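Local structure of lamina-associated polypeptide 2 isoforms alpha/zeta (Mus musculus, 2V0X) at residues H7-G13 / L156-S167; T188-L196 / L209-F220. The protein is a lamina-associated nuclear protein that probably links lamin A to chromatin, and dimerises through the long helices of this domain. The protein carries 2 engineered substitutions. All blocks are in the same frame, centred on the assembly; numbering follows the deposited sequence.

Contact 1. Residues H7-G13 / L156-S167; sequences HSLTTLG and LRILNRTYDAAS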
loop_
_atom_site.group_PDB
_atom_site.type_symbol
_atom_site.label_atom_id
_atom_site.label_comp_id
_atom_site.label_asym_id
_atom_site.label_seq_id
_atom_site.Cartn_x
_atom_site.Cartn_y
_atom_site.Cartn_z
ATOM N N HIS B 7 11.918 27.322 -23.137
ATOM C CA HIS B 7 10.979 27.128 -22.035
ATOM C C HIS B 7 9.948 26.046 -22.357
ATOM O O HIS B 7 9.082 25.732 -21.539
ATOM C CB HIS B 7 10.278 28.450 -21.680
ATOM C CG HIS B 7 9.436 29.015 -22.785
ATOM N ND1 HIS B 7 8.063 29.105 -22.702
ATOM C CD2 HIS B 7 9.773 29.524 -23.994
ATOM C CE1 HIS B 7 7.590 29.643 -23.812
ATOM N NE2 HIS B 7 8.607 29.907 -24.613
ATOM N N SER B 8 10.045 25.491 -23.559
ATOM C CA SER B 8 9.136 24.442 -23.997
ATOM C C SER B 8 9.561 23.122 -23.350
ATOM O O SER B 8 10.485 22.457 -23.829
ATOM C CB SER B 8 9.171 24.327 -25.526
ATOM O OG SER B 8 8.243 23.368 -26.004
ATOM N N LEU B 9 8.936 22.792 -22.222
ATOM C CA LEU B 9 9.239 21.557 -21.507
ATOM C C LEU B 9 8.280 20.463 -21.953
ATOM O O LEU B 9 7.099 20.723 -22.195
ATOM C CB LEU B 9 9.139 21.766 -19.994
ATOM C CG LEU B 9 10.071 22.817 -19.382
ATOM C CD1 LEU B 9 9.967 22.774 -17.872
ATOM C CD2 LEU B 9 11.506 22.577 -19.819
ATOM N N THR B 10 8.792 19.244 -22.081
ATOM C CA THR B 10 7.973 18.119 -22.516
ATOM C C THR B 10 8.338 16.812 -21.813
ATOM O O THR B 10 9.432 16.674 -21.260
ATOM C CB THR B 10 8.072 17.916 -24.055
ATOM O OG1 THR B 10 9.431 18.074 -24.481
ATOM C CG2 THR B 10 7.185 18.909 -24.796
ATOM N N THR B 11 7.399 15.872 -21.807
ATOM C CA THR B 11 7.603 14.564 -21.196
ATOM C C THR B 11 6.998 13.495 -22.094
ATOM O O THR B 11 5.875 13.643 -22.579
ATOM C CB THR B 11 6.942 14.466 -19.800
ATOM O OG1 THR B 11 5.590 14.931 -19.869
ATOM C CG2 THR B 11 7.695 15.285 -18.794
ATOM N N LEU B 12 7.756 12.437 -22.348
ATOM C CA LEU B 12 7.274 11.349 -23.188
ATOM C C LEU B 12 6.227 10.541 -22.414
ATOM O O LEU B 12 6.533 9.521 -21.794
ATOM C CB LEU B 12 8.443 10.465 -23.662
ATOM C CG LEU B 12 9.250 9.588 -22.694
ATOM C CD1 LEU B 12 10.274 8.805 -23.480
ATOM C CD2 LEU B 12 9.927 10.406 -21.612
ATOM N N GLY B 13 4.995 11.036 -22.417
ATOM C CA GLY B 13 3.922 10.362 -21.710
ATOM C C GLY B 13 3.992 10.616 -20.216
ATOM O O GLY B 13 4.253 11.741 -19.786
ATOM N N LEU B 156 18.008 25.135 -18.610
ATOM C CA LEU B 156 16.792 24.637 -19.244
ATOM C C LEU B 156 16.814 23.121 -19.472
ATOM O O LEU B 156 15.773 22.464 -19.379
ATOM C CB LEU B 156 16.546 25.352 -20.572
ATOM C CG LEU B 156 15.869 26.717 -20.462
ATOM C CD1 LEU B 156 16.189 27.554 -21.694
ATOM C CD2 LEU B 156 14.362 26.530 -20.293
ATOM N N ARG B 157 17.978 22.577 -19.812
ATOM C CA ARG B 157 18.105 21.138 -20.019
ATOM C C ARG B 157 18.022 20.412 -18.681
ATOM O O ARG B 157 17.482 19.316 -18.596
ATOM C CB ARG B 157 19.409 20.788 -20.748
ATOM C CG ARG B 157 19.266 20.809 -22.276
ATOM C CD ARG B 157 20.554 20.391 -22.999
ATOM N NE ARG B 157 21.646 21.334 -22.764
ATOM C CZ ARG B 157 22.614 21.158 -21.868
ATOM N NH1 ARG B 157 22.639 20.068 -21.109
ATOM N NH2 ARG B 157 23.546 22.087 -21.710
ATOM N N ILE B 158 18.534 21.039 -17.630
ATOM C CA ILE B 158 18.477 20.443 -16.304
ATOM C C ILE B 158 17.020 20.447 -15.858
ATOM O O ILE B 158 16.500 19.426 -15.422
ATOM C CB ILE B 158 19.360 21.206 -15.292
ATOM C CG1 ILE B 158 20.836 21.001 -15.642
ATOM C CG2 ILE B 158 19.141 20.695 -13.882
ATOM C CD1 ILE B 158 21.238 19.539 -15.670
ATOM N N LEU B 159 16.347 21.572 -16.080
ATOM C CA LEU B 159 14.958 21.740 -15.704
ATOM C C LEU B 159 14.043 20.864 -16.537
ATOM O O LEU B 159 12.964 20.489 -16.089
ATOM C CB LEU B 159 14.524 23.203 -15.833
ATOM C CG LEU B 159 15.078 24.231 -14.830
ATOM C CD1 LEU B 159 14.413 25.574 -15.102
ATOM C CD2 LEU B 159 14.824 23.798 -13.378
ATOM N N ASN B 160 14.451 20.552 -17.764
ATOM C CA ASN B 160 13.617 19.714 -18.608
ATOM C C ASN B 160 13.609 18.309 -17.988
ATOM O O ASN B 160 12.581 17.640 -17.911
ATOM C CB ASN B 160 14.166 19.693 -20.034
ATOM C CG ASN B 160 13.216 19.037 -21.000
ATOM O OD1 ASN B 160 12.038 19.403 -21.082
ATOM N ND2 ASN B 160 13.709 18.055 -21.730
ATOM N N ARG B 161 14.750 17.913 -17.453
ATOM C CA ARG B 161 14.890 16.622 -16.820
ATOM C C ARG B 161 14.039 16.575 -15.518
ATOM O O ARG B 161 13.314 15.598 -15.272
ATOM C CB ARG B 161 16.376 16.388 -16.534
ATOM C CG ARG B 161 16.762 14.950 -16.231
ATOM C CD ARG B 161 18.202 14.878 -15.724
ATOM N NE ARG B 161 19.139 15.520 -16.644
ATOM C CZ ARG B 161 20.338 15.984 -16.299
ATOM N NH1 ARG B 161 20.760 15.885 -15.044
ATOM N NH2 ARG B 161 21.124 16.540 -17.214
ATOM N N THR B 162 14.071 17.649 -14.727
ATOM C CA THR B 162 13.288 17.694 -13.493
ATOM C C THR B 162 11.795 17.642 -13.807
ATOM O O THR B 162 10.999 17.101 -13.032
ATOM C CB THR B 162 13.597 18.959 -12.642
ATOM O OG1 THR B 162 13.152 20.139 -13.324
ATOM C CG2 THR B 162 15.092 19.053 -12.376
ATOM N N TYR B 163 11.425 18.218 -14.947
ATOM C CA TYR B 163 10.035 18.242 -15.389
ATOM C C TYR B 163 9.535 16.797 -15.631
ATOM O O TYR B 163 8.422 16.433 -15.233
ATOM C CB TYR B 163 9.923 19.069 -16.675
ATOM C CG TYR B 163 8.505 19.311 -17.126
ATOM C CD1 TYR B 163 7.737 20.320 -16.550
ATOM C CD2 TYR B 163 7.927 18.529 -18.120
ATOM C CE1 TYR B 163 6.430 20.548 -16.946
ATOM C CE2 TYR B 163 6.611 18.749 -18.525
ATOM C CZ TYR B 163 5.871 19.762 -17.931
ATOM O OH TYR B 163 4.566 19.983 -18.313
ATOM N N ASP B 164 10.371 15.993 -16.277
ATOM C CA ASP B 164 10.066 14.598 -16.566
ATOM C C ASP B 164 9.967 13.805 -15.256
ATOM O O ASP B 164 9.011 13.069 -15.035
ATOM C CB ASP B 164 11.156 13.990 -17.464
ATOM C CG ASP B 164 10.882 12.539 -17.815
ATOM O OD1 ASP B 164 11.785 11.696 -17.626
ATOM O OD2 ASP B 164 9.764 12.246 -18.287
ATOM N N ALA B 165 10.950 13.979 -14.388
ATOM C CA ALA B 165 10.942 13.309 -13.087
ATOM C C ALA B 165 9.638 13.614 -12.319
ATOM O O ALA B 165 9.070 12.723 -11.676
ATOM C CB ALA B 165 12.168 13.725 -12.268
ATOM N N ALA B 166 9.142 14.852 -12.419
ATOM C CA ALA B 166 7.901 15.237 -11.730
ATOM C C ALA B 166 6.696 14.510 -12.321
ATOM O O ALA B 166 5.811 14.081 -11.582
ATOM C CB ALA B 166 7.676 16.766 -11.766
ATOM N N SER B 167 6.658 14.348 -13.641
ATOM C CA SER B 167 5.533 13.633 -14.236
ATOM C C SER B 167 5.648 12.139 -13.887
ATOM O O SER B 167 4.647 11.474 -13.677
ATOM C CB SER B 167 5.468 13.844 -15.750
ATOM O OG SER B 167 6.734 13.634 -16.321
#

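Contact 2. Residues T188-L196 / L209-F220; sequences TMGRRYLWL and LTVAPFKGGTLF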
loop_
_atom_site.group_PDB
_atom_site.type_symbol
_atom_site.label_atom_id
_atom_site.label_comp_id
_atom_site.label_asym_id
_atom_site.label_seq_id
_atom_site.Cartn_x
_atom_site.Cartn_y
_atom_site.Cartn_z
ATOM N N THR B 188 -11.391 -6.626 1.759
ATOM C CA THR B 188 -12.844 -6.662 1.761
ATOM C C THR B 188 -13.367 -8.034 1.308
ATOM O O THR B 188 -14.301 -8.556 1.894
ATOM C CB THR B 188 -13.394 -5.515 0.889
ATOM O OG1 THR B 188 -12.924 -4.270 1.433
ATOM C CG2 THR B 188 -14.917 -5.508 0.840
HETATM N N MSE B 189 -12.742 -8.627 0.294
HETATM C CA MSE B 189 -13.144 -9.953 -0.171
HETATM C C MSE B 189 -12.967 -10.972 0.981
HETATM O O MSE B 189 -13.874 -11.742 1.308
HETATM C CB MSE B 189 -12.304 -10.375 -1.378
HETATM C CG MSE B 189 -12.697 -11.746 -1.942
HETATM SE SE MSE B 189 -11.376 -12.536 -3.140
HETATM C CE MSE B 189 -10.350 -13.511 -1.827
ATOM N N GLY B 190 -11.803 -10.941 1.614
ATOM C CA GLY B 190 -11.547 -11.842 2.714
ATOM C C GLY B 190 -12.607 -11.714 3.796
ATOM O O GLY B 190 -13.140 -12.724 4.272
ATOM N N ARG B 191 -12.950 -10.477 4.152
ATOM C CA ARG B 191 -13.943 -10.228 5.194
ATOM C C ARG B 191 -15.363 -10.603 4.796
ATOM O O ARG B 191 -16.165 -10.951 5.661
ATOM C CB ARG B 191 -13.867 -8.777 5.712
ATOM C CG ARG B 191 -12.549 -8.460 6.439
ATOM C CD ARG B 191 -12.448 -6.991 6.851
ATOM N NE ARG B 191 -13.420 -6.623 7.878
ATOM C CZ ARG B 191 -14.237 -5.576 7.802
ATOM N NH1 ARG B 191 -14.214 -4.787 6.739
ATOM N NH2 ARG B 191 -15.050 -5.291 8.814
ATOM N N ARG B 192 -15.694 -10.503 3.512
ATOM C CA ARG B 192 -17.026 -10.916 3.070
ATOM C C ARG B 192 -17.184 -12.426 3.351
ATOM O O ARG B 192 -18.166 -12.850 3.956
ATOM C CB ARG B 192 -17.229 -10.623 1.590
ATOM C CG ARG B 192 -17.542 -9.168 1.304
ATOM C CD ARG B 192 -17.739 -8.976 -0.168
ATOM N NE ARG B 192 -18.187 -7.620 -0.463
ATOM C CZ ARG B 192 -18.474 -7.190 -1.684
ATOM N NH1 ARG B 192 -18.362 -8.018 -2.704
ATOM N NH2 ARG B 192 -18.848 -5.933 -1.888
ATOM N N TYR B 193 -16.175 -13.219 2.993
ATOM C CA TYR B 193 -16.219 -14.666 3.243
ATOM C C TYR B 193 -16.267 -14.942 4.735
ATOM O O TYR B 193 -17.020 -15.800 5.204
ATOM C CB TYR B 193 -14.998 -15.367 2.643
ATOM C CG TYR B 193 -15.107 -15.596 1.155
ATOM C CD1 TYR B 193 -14.459 -14.759 0.247
ATOM C CD2 TYR B 193 -15.844 -16.670 0.654
ATOM C CE1 TYR B 193 -14.538 -14.987 -1.130
ATOM C CE2 TYR B 193 -15.932 -16.910 -0.713
ATOM C CZ TYR B 193 -15.276 -16.065 -1.600
ATOM O OH TYR B 193 -15.356 -16.307 -2.954
ATOM N N LEU B 194 -15.490 -14.181 5.492
ATOM C CA LEU B 194 -15.449 -14.364 6.926
ATOM C C LEU B 194 -16.767 -14.086 7.635
ATOM O O LEU B 194 -17.152 -14.839 8.524
ATOM C CB LEU B 194 -14.355 -13.513 7.541
ATOM C CG LEU B 194 -14.190 -13.669 9.050
ATOM C CD1 LEU B 194 -13.679 -15.092 9.388
ATOM C CD2 LEU B 194 -13.207 -12.614 9.539
ATOM N N TRP B 195 -17.432 -12.990 7.265
ATOM C CA TRP B 195 -18.694 -12.603 7.882
ATOM C C TRP B 195 -19.934 -13.347 7.388
ATOM O O TRP B 195 -20.927 -13.422 8.110
ATOM C CB TRP B 195 -18.899 -11.083 7.816
ATOM C CG TRP B 195 -18.042 -10.388 8.802
ATOM C CD1 TRP B 195 -16.786 -9.875 8.583
ATOM C CD2 TRP B 195 -18.302 -10.223 10.206
ATOM N NE1 TRP B 195 -16.252 -9.422 9.761
ATOM C CE2 TRP B 195 -17.157 -9.620 10.773
ATOM C CE3 TRP B 195 -19.386 -10.532 11.035
ATOM C CZ2 TRP B 195 -17.060 -9.320 12.137
ATOM C CZ3 TRP B 195 -19.297 -10.234 12.394
ATOM C CH2 TRP B 195 -18.140 -9.633 12.935
ATOM N N LEU B 196 -19.887 -13.889 6.177
ATOM C CA LEU B 196 -21.017 -14.649 5.654
ATOM C C LEU B 196 -21.018 -16.106 6.144
ATOM O O LEU B 196 -22.058 -16.759 6.146
ATOM C CB LEU B 196 -21.026 -14.632 4.125
ATOM C CG LEU B 196 -21.482 -13.347 3.438
ATOM C CD1 LEU B 196 -21.460 -13.558 1.947
ATOM C CD2 LEU B 196 -22.881 -12.953 3.895
ATOM N N LEU B 209 -23.794 -11.625 -2.725
ATOM C CA LEU B 209 -23.182 -10.595 -1.890
ATOM C C LEU B 209 -21.654 -10.591 -1.983
ATOM O O LEU B 209 -21.018 -9.536 -1.996
ATOM C CB LEU B 209 -23.613 -10.772 -0.432
ATOM C CG LEU B 209 -25.080 -10.481 -0.107
ATOM C CD1 LEU B 209 -25.312 -10.869 1.308
ATOM C CD2 LEU B 209 -25.431 -9.007 -0.306
ATOM N N THR B 210 -21.074 -11.780 -2.050
ATOM C CA THR B 210 -19.634 -11.936 -2.142
ATOM C C THR B 210 -19.000 -11.407 -3.443
ATOM O O THR B 210 -17.900 -10.875 -3.404
ATOM C CB THR B 210 -19.249 -13.425 -1.955
ATOM O OG1 THR B 210 -19.610 -13.838 -0.632
ATOM C CG2 THR B 210 -17.751 -13.631 -2.156
ATOM N N VAL B 211 -19.678 -11.568 -4.582
ATOM C CA VAL B 211 -19.122 -11.127 -5.874
ATOM C C VAL B 211 -19.589 -9.738 -6.332
ATOM O O VAL B 211 -19.211 -9.262 -7.407
ATOM C CB VAL B 211 -19.407 -12.153 -7.003
ATOM C CG1 VAL B 211 -18.889 -13.533 -6.607
ATOM C CG2 VAL B 211 -20.899 -12.205 -7.320
ATOM N N ALA B 212 -20.423 -9.105 -5.522
ATOM C CA ALA B 212 -20.929 -7.781 -5.834
ATOM C C ALA B 212 -19.769 -6.784 -5.887
ATOM O O ALA B 212 -18.664 -7.059 -5.406
ATOM C CB ALA B 212 -21.923 -7.343 -4.754
ATOM N N PRO B 213 -19.981 -5.651 -6.569
ATOM C CA PRO B 213 -18.934 -4.626 -6.656
ATOM C C PRO B 213 -18.767 -4.054 -5.253
ATOM O O PRO B 213 -19.709 -4.067 -4.472
ATOM C CB PRO B 213 -19.570 -3.585 -7.573
ATOM C CG PRO B 213 -20.425 -4.438 -8.489
ATOM C CD PRO B 213 -21.080 -5.368 -7.509
ATOM N N PHE B 214 -17.568 -3.615 -4.904
ATOM C CA PHE B 214 -17.377 -3.014 -3.593
ATOM C C PHE B 214 -17.506 -1.515 -3.792
ATOM O O PHE B 214 -16.903 -0.954 -4.707
ATOM C CB PHE B 214 -15.999 -3.331 -3.038
ATOM C CG PHE B 214 -15.702 -2.631 -1.741
ATOM C CD1 PHE B 214 -16.607 -2.677 -0.690
ATOM C CD2 PHE B 214 -14.497 -1.966 -1.558
ATOM C CE1 PHE B 214 -16.318 -2.081 0.526
ATOM C CE2 PHE B 214 -14.193 -1.362 -0.345
ATOM C CZ PHE B 214 -15.098 -1.418 0.699
ATOM N N LYS B 215 -18.225 -0.853 -2.898
ATOM C CA LYS B 215 -18.432 0.580 -3.023
ATOM C C LYS B 215 -17.896 1.416 -1.871
ATOM O O LYS B 215 -18.029 2.638 -1.890
ATOM C CB LYS B 215 -19.929 0.858 -3.205
ATOM C CG LYS B 215 -20.571 0.131 -4.389
ATOM C CD LYS B 215 -19.886 0.480 -5.713
ATOM C CE LYS B 215 -19.996 1.964 -6.042
ATOM N NZ LYS B 215 -19.237 2.321 -7.274
ATOM N N GLY B 216 -17.281 0.775 -0.879
ATOM C CA GLY B 216 -16.771 1.508 0.266
ATOM C C GLY B 216 -17.910 1.739 1.242
ATOM O O GLY B 216 -19.064 1.505 0.902
ATOM N N GLY B 217 -17.602 2.161 2.464
ATOM C CA GLY B 217 -18.645 2.402 3.449
ATOM C C GLY B 217 -18.974 1.140 4.225
ATOM O O GLY B 217 -18.707 1.052 5.432
ATOM N N THR B 218 -19.603 0.182 3.552
ATOM C CA THR B 218 -19.929 -1.091 4.184
ATOM C C THR B 218 -19.454 -2.264 3.307
ATOM O O THR B 218 -19.333 -2.143 2.087
ATOM C CB THR B 218 -21.443 -1.246 4.489
ATOM O OG1 THR B 218 -22.182 -1.278 3.268
ATOM C CG2 THR B 218 -21.944 -0.111 5.372
ATOM N N LEU B 219 -19.235 -3.406 3.942
ATOM C CA LEU B 219 -18.757 -4.612 3.263
ATOM C C LEU B 219 -19.652 -5.018 2.087
ATOM O O LEU B 219 -19.164 -5.395 1.022
ATOM C CB LEU B 219 -18.686 -5.739 4.293
ATOM C CG LEU B 219 -17.483 -6.670 4.436
ATOM C CD1 LEU B 219 -16.175 -5.896 4.428
ATOM C CD2 LEU B 219 -17.659 -7.461 5.732
ATOM N N PHE B 220 -20.962 -4.880 2.253
ATOM C CA PHE B 220 -21.881 -5.282 1.197
ATOM C C PHE B 220 -22.752 -4.171 0.602
ATOM O O PHE B 220 -23.595 -4.440 -0.271
ATOM C CB PHE B 220 -22.775 -6.419 1.704
ATOM C CG PHE B 220 -22.017 -7.624 2.196
ATOM C CD1 PHE B 220 -21.920 -7.888 3.558
ATOM C CD2 PHE B 220 -21.466 -8.526 1.296
ATOM C CE1 PHE B 220 -21.286 -9.046 4.023
ATOM C CE2 PHE B 220 -20.830 -9.689 1.738
ATOM C CZ PHE B 220 -20.740 -9.951 3.102
#

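Contact 1. Residues H7-G13 / L156-S167
Leu9 CD1 comes up to the carbonyl of Leu159, an oxygen already engaged within the helix: Tyr163 N and Thr162 OG1 (2.8 Å to Leu159 O) both donate from the same face of its plane. The same methyl and CB of Leu9 lie on Tyr163: CB sits over the ring centre, 3.9 Å from the centroid and 12° off the normal, a CH-pi contact, and CD1 meets Tyr163 CD1 at 3.6 Å. Tyr163 turns its ring under the extended segment because CG stands anti to the backbone N (chi1 -173°). The Thr11 side chain crosses that of Tyr163 at about a right angle, and its methyl CG2 packs tightly between Tyr163 and Ser167, 3.1 Å from Ser167 OG, itself bonded to Asp164 O at 2.7 Å. Thr10 N donates a weak but fairly straight bond to Asn160 OD1 (3.4 Å, 163°), and Leu9 CD2 touches the same oxygen as the Leu9 and Asn160 side chains pass in opposite directions. With an alanine at Tyr163, Leu9 CB would probably lose the face it rests on and the Thr11 methyl one wall, leaving the segment freer to shift. The two segments run in the same direction, every second residue of 7-13 matching every fourth of the helix. Held by apolar contact and one weak bond, this packing near the second subunit, whose Ser139 touches Tyr163, depends on shape more than on polar pairing.

Contact 2. Residues T188-L196 / L209-F220
Leu209 meets helix 152-196 at two points: its CD1 packs on Leu196 CD2, and its carbonyl O lies over one face of the Arg192 guanidinium, at an angle too poor for a hydrogen bond. Thr210 sets CG2 over the face of the Tyr193 ring, 3.9 Å from the centroid; its OG1, bonded to Lys206 O, also touches Leu196 CD1. Thr210 O takes a bond from Arg192 NH1, which stands above the carbonyl plane. The same nitrogen gives a straighter bond to Ala212 O (2.9 Å, 170°), and NH2 reaches Pro213 O weakly. Phe214 receives the methyl of Thr188 over one face, CG2 lying 3.8 Å from the centroid, while Thr188 OG1 bonds to Met184 O. Leu219 O is gripped side-on by Arg192 NE (2.8 Å) and NH2 (3.0 Å). The Leu219 methyls spread: CD2 packs on Trp195 CD1, and CD1 on Arg191, whose guanidinium bonds to Pro75 and Asp107 of the second subunit. Phe220 slides along the Arg192 chain, Phe220 CE2 3.4 Å from Arg192 CG, and ends against Leu196. Extended from CG to NE (chi2 -179°, chi3 174°), Arg192 spans from its helix into the turn. Four backbone carbonyls ring the edge of this buried guanidinium; their partial charges would be expected to offset its positive charge, and the bonds to them tie Thr210, Ala212, Pro213 and Leu219 to helix 152-196.

In the fold
From the N terminus, contact 1 comes first: it lays the 7-13 segment on the early part of helix 152-196 and closes a span of 142 residues that holds helices 35-46, 66-72, 79-87 and 100-146 and the unmodelled residues 14-33. Contact 2 opens only after contact 1 has closed, and its own loop is short, 12 residues that include most of helix 203-211. The two are therefore in series, neither nesting nor crossing. Helix 152-196 is their shared spine, with the N-terminal segment near one end and the loop after helix 203-211 at the other, centres 43 Å apart. Both contacts also touch the second subunit of the dimer.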